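PDB 2CKS: endoglucanase E-5 from Thermobifida fusca, which cleaves internal beta-1,4-glucosidic linkages in cellulose, lichenin and cereal beta-D-glucans through its family 5 glycoside hydrolase catalytic domain. Local coordinates for residues 145-156 and 188-199. Numbering follows the deposited sequence.
Sequences WASIKSYAEEVI and EIAANPVNASNI
The chain of 188-199 leaves the end of a short helix and runs beside segment 145-156 of helix 145-162, the CA atoms of Lys-149 and Val-194 coming within 5.5 Å. With CG anti to the backbone N (chi1 172°), Trp-145 turns its indole toward 188-199, where CG1 of Ile-189 sits 3.8 Å over the centre of the six-membered ring in a CH-pi contact; CB of Lys-149 backs the opposite face. At the ring edge, NE1 of Trp-145 gives a nearly straight bond (170°) to O of Asn-192, 2.8 Å away, which an indole N-H can do while its ring packs on Ile-189. A phenylalanine here would probably keep part of the CH-pi contact but leave the Asn-192 carbonyl without this donor. Further along, Lys-149 is long enough to cross the Asn-192 amide and bring NZ 3.0 Å from O of Pro-193. Glu-153 OE1 receives NZ of Lys-149 on its syn side in a 2.6 Å salt bridge and N of Asn-195 on its anti side at 3.0 Å. Branched Val-194 sets CG2 against Ala-152 CB and CG1 against Ile-156 CD1. In this TIM barrel, the helix after strand 132-135 thus directs side chains at backbone groups of the segment leading into strand 199-206, bonds that require no particular polar side chain there.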
loop_
_atom_site.group_PDB
_atom_site.type_symbol
_atom_site.label_atom_id
_atom_site.label_comp_id
_atom_site.label_asym_id
_atom_site.label_seq_id
_atom_site.Cartn_x
_atom_site.Cartn_y
_atom_site.Cartn_z
ATOM N N TRP A 145 -0.260 18.434 8.533
ATOM C CA TRP A 145 -0.411 18.226 7.100
ATOM C C TRP A 145 0.587 19.067 6.302
ATOM O O TRP A 145 1.192 18.577 5.350
ATOM C CB TRP A 145 -1.844 18.483 6.617
ATOM C CG TRP A 145 -1.884 18.448 5.122
ATOM C CD1 TRP A 145 -2.150 19.476 4.291
ATOM C CD2 TRP A 145 -1.549 17.332 4.283
ATOM N NE1 TRP A 145 -2.020 19.081 2.981
ATOM C CE2 TRP A 145 -1.649 17.764 2.952
ATOM C CE3 TRP A 145 -1.166 16.006 4.526
ATOM C CZ2 TRP A 145 -1.393 16.926 1.870
ATOM C CZ3 TRP A 145 -0.906 15.179 3.455
ATOM C CH2 TRP A 145 -1.018 15.640 2.143
ATOM N N ALA A 146 0.794 20.326 6.687
ATOM C CA ALA A 146 1.767 21.161 5.973
ATOM C C ALA A 146 3.172 20.555 5.935
ATOM O O ALA A 146 3.878 20.697 4.942
ATOM C CB ALA A 146 1.808 22.570 6.545
ATOM N N SER A 147 3.582 19.880 7.004
ATOM C CA SER A 147 4.911 19.284 7.036
ATOM C C SER A 147 4.972 18.033 6.162
ATOM O O SER A 147 6.009 17.752 5.574
ATOM C CB SER A 147 5.345 18.971 8.466
ATOM O OG SER A 147 4.716 17.806 8.948
ATOM N N ILE A 148 3.868 17.292 6.069
ATOM C CA ILE A 148 3.821 16.130 5.171
ATOM C C ILE A 148 3.882 16.606 3.734
ATOM O O ILE A 148 4.610 16.050 2.932
ATOM C CB ILE A 148 2.574 15.262 5.411
ATOM C CG1 ILE A 148 2.594 14.687 6.825
ATOM C CG2 ILE A 148 2.525 14.125 4.379
ATOM C CD1 ILE A 148 1.262 14.132 7.259
ATOM N N LYS A 149 3.153 17.673 3.436
ATOM C CA LYS A 149 3.164 18.268 2.109
ATOM C C LYS A 149 4.581 18.725 1.719
ATOM O O LYS A 149 5.033 18.475 0.620
ATOM C CB LYS A 149 2.173 19.449 2.063
ATOM C CG LYS A 149 2.203 20.246 0.764
ATOM C CD LYS A 149 1.284 21.454 0.819
ATOM C CE LYS A 149 1.853 22.651 0.070
ATOM N NZ LYS A 149 1.670 22.479 -1.390
ATOM N N SER A 150 5.284 19.394 2.625
ATOM C CA SER A 150 6.633 19.864 2.315
ATOM C C SER A 150 7.608 18.690 2.164
ATOM O O SER A 150 8.511 18.750 1.342
ATOM C CB SER A 150 7.133 20.880 3.350
ATOM O OG SER A 150 7.154 20.339 4.658
ATOM N N TYR A 151 7.404 17.617 2.930
ATOM C CA TYR A 151 8.204 16.405 2.775
ATOM C C TYR A 151 7.982 15.834 1.379
ATOM O O TYR A 151 8.936 15.494 0.684
ATOM C CB TYR A 151 7.832 15.353 3.833
ATOM C CG TYR A 151 8.337 13.961 3.502
ATOM C CD1 TYR A 151 9.656 13.588 3.765
ATOM C CD2 TYR A 151 7.507 13.021 2.906
ATOM C CE1 TYR A 151 10.118 12.311 3.452
ATOM C CE2 TYR A 151 7.967 11.763 2.575
ATOM C CZ TYR A 151 9.261 11.406 2.852
ATOM O OH TYR A 151 9.675 10.128 2.523
ATOM N N ALA A 152 6.717 15.737 0.975
ATOM C CA ALA A 152 6.352 15.163 -0.311
ATOM C C ALA A 152 6.999 15.966 -1.431
ATOM O O ALA A 152 7.512 15.415 -2.391
ATOM C CB ALA A 152 4.824 15.133 -0.482
ATOM N N GLU A 153 7.026 17.281 -1.266
ATOM C CA GLU A 153 7.562 18.170 -2.289
ATOM C C GLU A 153 9.101 18.127 -2.360
ATOM O O GLU A 153 9.687 18.567 -3.350
ATOM C CB GLU A 153 6.992 19.580 -2.081
ATOM C CG GLU A 153 5.499 19.596 -2.408
ATOM C CD GLU A 153 4.758 20.866 -2.049
ATOM O OE1 GLU A 153 3.560 20.942 -2.410
ATOM O OE2 GLU A 153 5.344 21.783 -1.433
ATOM N N GLU A 154 9.742 17.573 -1.331
ATOM C CA GLU A 154 11.184 17.289 -1.346
ATOM C C GLU A 154 11.516 15.960 -2.049
ATOM O O GLU A 154 12.530 15.855 -2.729
ATOM C CB GLU A 154 11.756 17.288 0.088
ATOM C CG GLU A 154 11.703 18.647 0.774
ATOM C CD GLU A 154 12.089 18.625 2.245
ATOM O OE1 GLU A 154 11.290 18.195 3.093
ATOM O OE2 GLU A 154 13.199 19.047 2.557
ATOM N N VAL A 155 10.665 14.944 -1.893
ATOM C CA VAL A 155 10.949 13.611 -2.433
ATOM C C VAL A 155 10.446 13.451 -3.862
ATOM O O VAL A 155 11.102 12.819 -4.681
ATOM C CB VAL A 155 10.330 12.503 -1.545
ATOM C CG1 VAL A 155 10.575 11.116 -2.132
ATOM C CG2 VAL A 155 10.903 12.583 -0.156
ATOM N N ILE A 156 9.283 14.016 -4.159
ATOM C CA ILE A 156 8.657 13.840 -5.471
ATOM C C ILE A 156 9.597 14.201 -6.629
ATOM O O ILE A 156 9.703 13.425 -7.568
ATOM C CB ILE A 156 7.278 14.567 -5.552
ATOM C CG1 ILE A 156 6.244 13.784 -4.742
ATOM C CG2 ILE A 156 6.786 14.700 -7.000
ATOM C CD1 ILE A 156 5.003 14.562 -4.428
ATOM N N GLU A 188 -8.621 19.217 4.841
ATOM C CA GLU A 188 -7.326 19.846 5.065
ATOM C C GLU A 188 -6.388 19.646 3.876
ATOM O O GLU A 188 -5.671 20.556 3.476
ATOM C CB GLU A 188 -6.707 19.254 6.320
ATOM C CG GLU A 188 -5.369 19.821 6.706
ATOM C CD GLU A 188 -5.006 19.478 8.132
ATOM O OE1 GLU A 188 -5.277 18.326 8.569
ATOM O OE2 GLU A 188 -4.450 20.367 8.808
ATOM N N ILE A 189 -6.407 18.441 3.312
ATOM C CA ILE A 189 -5.592 18.124 2.138
ATOM C C ILE A 189 -6.074 18.890 0.911
ATOM O O ILE A 189 -5.281 19.465 0.169
ATOM C CB ILE A 189 -5.627 16.595 1.860
ATOM C CG1 ILE A 189 -5.000 15.828 3.026
ATOM C CG2 ILE A 189 -4.933 16.258 0.528
ATOM C CD1 ILE A 189 -5.412 14.346 3.084
ATOM N N ALA A 190 -7.383 18.897 0.689
ATOM C CA ALA A 190 -7.950 19.544 -0.490
ATOM C C ALA A 190 -7.669 21.036 -0.508
ATOM O O ALA A 190 -7.460 21.602 -1.588
ATOM C CB ALA A 190 -9.431 19.287 -0.567
ATOM N N ALA A 191 -7.604 21.645 0.678
ATOM C CA ALA A 191 -7.330 23.079 0.819
ATOM C C ALA A 191 -5.862 23.433 0.605
ATOM O O ALA A 191 -5.541 24.584 0.327
ATOM C CB ALA A 191 -7.776 23.577 2.193
ATOM N N ASN A 192 -4.971 22.453 0.766
ATOM C CA ASN A 192 -3.533 22.659 0.628
ATOM C C ASN A 192 -2.886 21.409 0.015
ATOM O O ASN A 192 -2.120 20.717 0.667
ATOM C CB ASN A 192 -2.931 22.961 2.010
ATOM C CG ASN A 192 -1.494 23.429 1.943
ATOM O OD1 ASN A 192 -1.009 23.845 0.891
ATOM N ND2 ASN A 192 -0.804 23.373 3.086
ATOM N N PRO A 193 -3.207 21.104 -1.236
ATOM C CA PRO A 193 -2.780 19.833 -1.827
ATOM C C PRO A 193 -1.297 19.826 -2.179
ATOM O O PRO A 193 -0.682 20.888 -2.335
ATOM C CB PRO A 193 -3.651 19.726 -3.078
ATOM C CG PRO A 193 -3.914 21.125 -3.460
ATOM C CD PRO A 193 -4.003 21.911 -2.181
ATOM N N VAL A 194 -0.725 18.633 -2.280
ATOM C CA VAL A 194 0.629 18.489 -2.796
ATOM C C VAL A 194 0.644 19.090 -4.212
ATOM O O VAL A 194 -0.247 18.806 -5.009
ATOM C CB VAL A 194 1.061 17.010 -2.801
ATOM C CG1 VAL A 194 2.382 16.825 -3.544
ATOM C CG2 VAL A 194 1.172 16.497 -1.379
ATOM N N ASN A 195 1.643 19.931 -4.485
ATOM C CA ASN A 195 1.767 20.666 -5.752
ATOM C C ASN A 195 2.448 19.783 -6.798
ATOM O O ASN A 195 3.555 20.050 -7.250
ATOM C CB ASN A 195 2.546 21.981 -5.532
ATOM C CG ASN A 195 2.504 22.918 -6.742
ATOM O OD1 ASN A 195 1.432 23.337 -7.198
ATOM N ND2 ASN A 195 3.680 23.270 -7.250
ATOM N N ALA A 196 1.779 18.694 -7.127
ATOM C CA ALA A 196 2.187 17.787 -8.179
ATOM C C ALA A 196 0.936 17.064 -8.607
ATOM O O ALA A 196 -0.054 17.016 -7.869
ATOM C CB ALA A 196 3.218 16.798 -7.685
ATOM N N SER A 197 0.980 16.517 -9.806
ATOM C CA SER A 197 -0.109 15.713 -10.301
ATOM C C SER A 197 0.356 14.279 -10.496
ATOM O O SER A 197 1.506 13.926 -10.213
ATOM C CB SER A 197 -0.654 16.321 -11.574
ATOM O OG SER A 197 -1.203 17.588 -11.265
ATOM N N ASN A 198 -0.568 13.435 -10.924
ATOM C CA ASN A 198 -0.373 12.012 -10.881
ATOM C C ASN A 198 -0.043 11.552 -9.462
ATOM O O ASN A 198 0.796 10.689 -9.258
ATOM C CB ASN A 198 0.697 11.604 -11.893
ATOM C CG ASN A 198 0.399 10.300 -12.528
ATOM O OD1 ASN A 198 -0.751 9.864 -12.550
ATOM N ND2 ASN A 198 1.423 9.649 -13.046
ATOM N N ILE A 199 -0.729 12.156 -8.491
ATOM C CA ILE A 199 -0.573 11.881 -7.063
ATOM C C ILE A 199 -1.851 11.228 -6.543
ATOM O O ILE A 199 -2.946 11.570 -6.998
ATOM C CB ILE A 199 -0.331 13.216 -6.285
ATOM C CG1 ILE A 199 0.985 13.882 -6.712
ATOM C CG2 ILE A 199 -0.369 13.006 -4.768
ATOM C CD1 ILE A 199 2.229 13.060 -6.436
HETATM O O HOH W 1 -2.261 19.891 10.038
#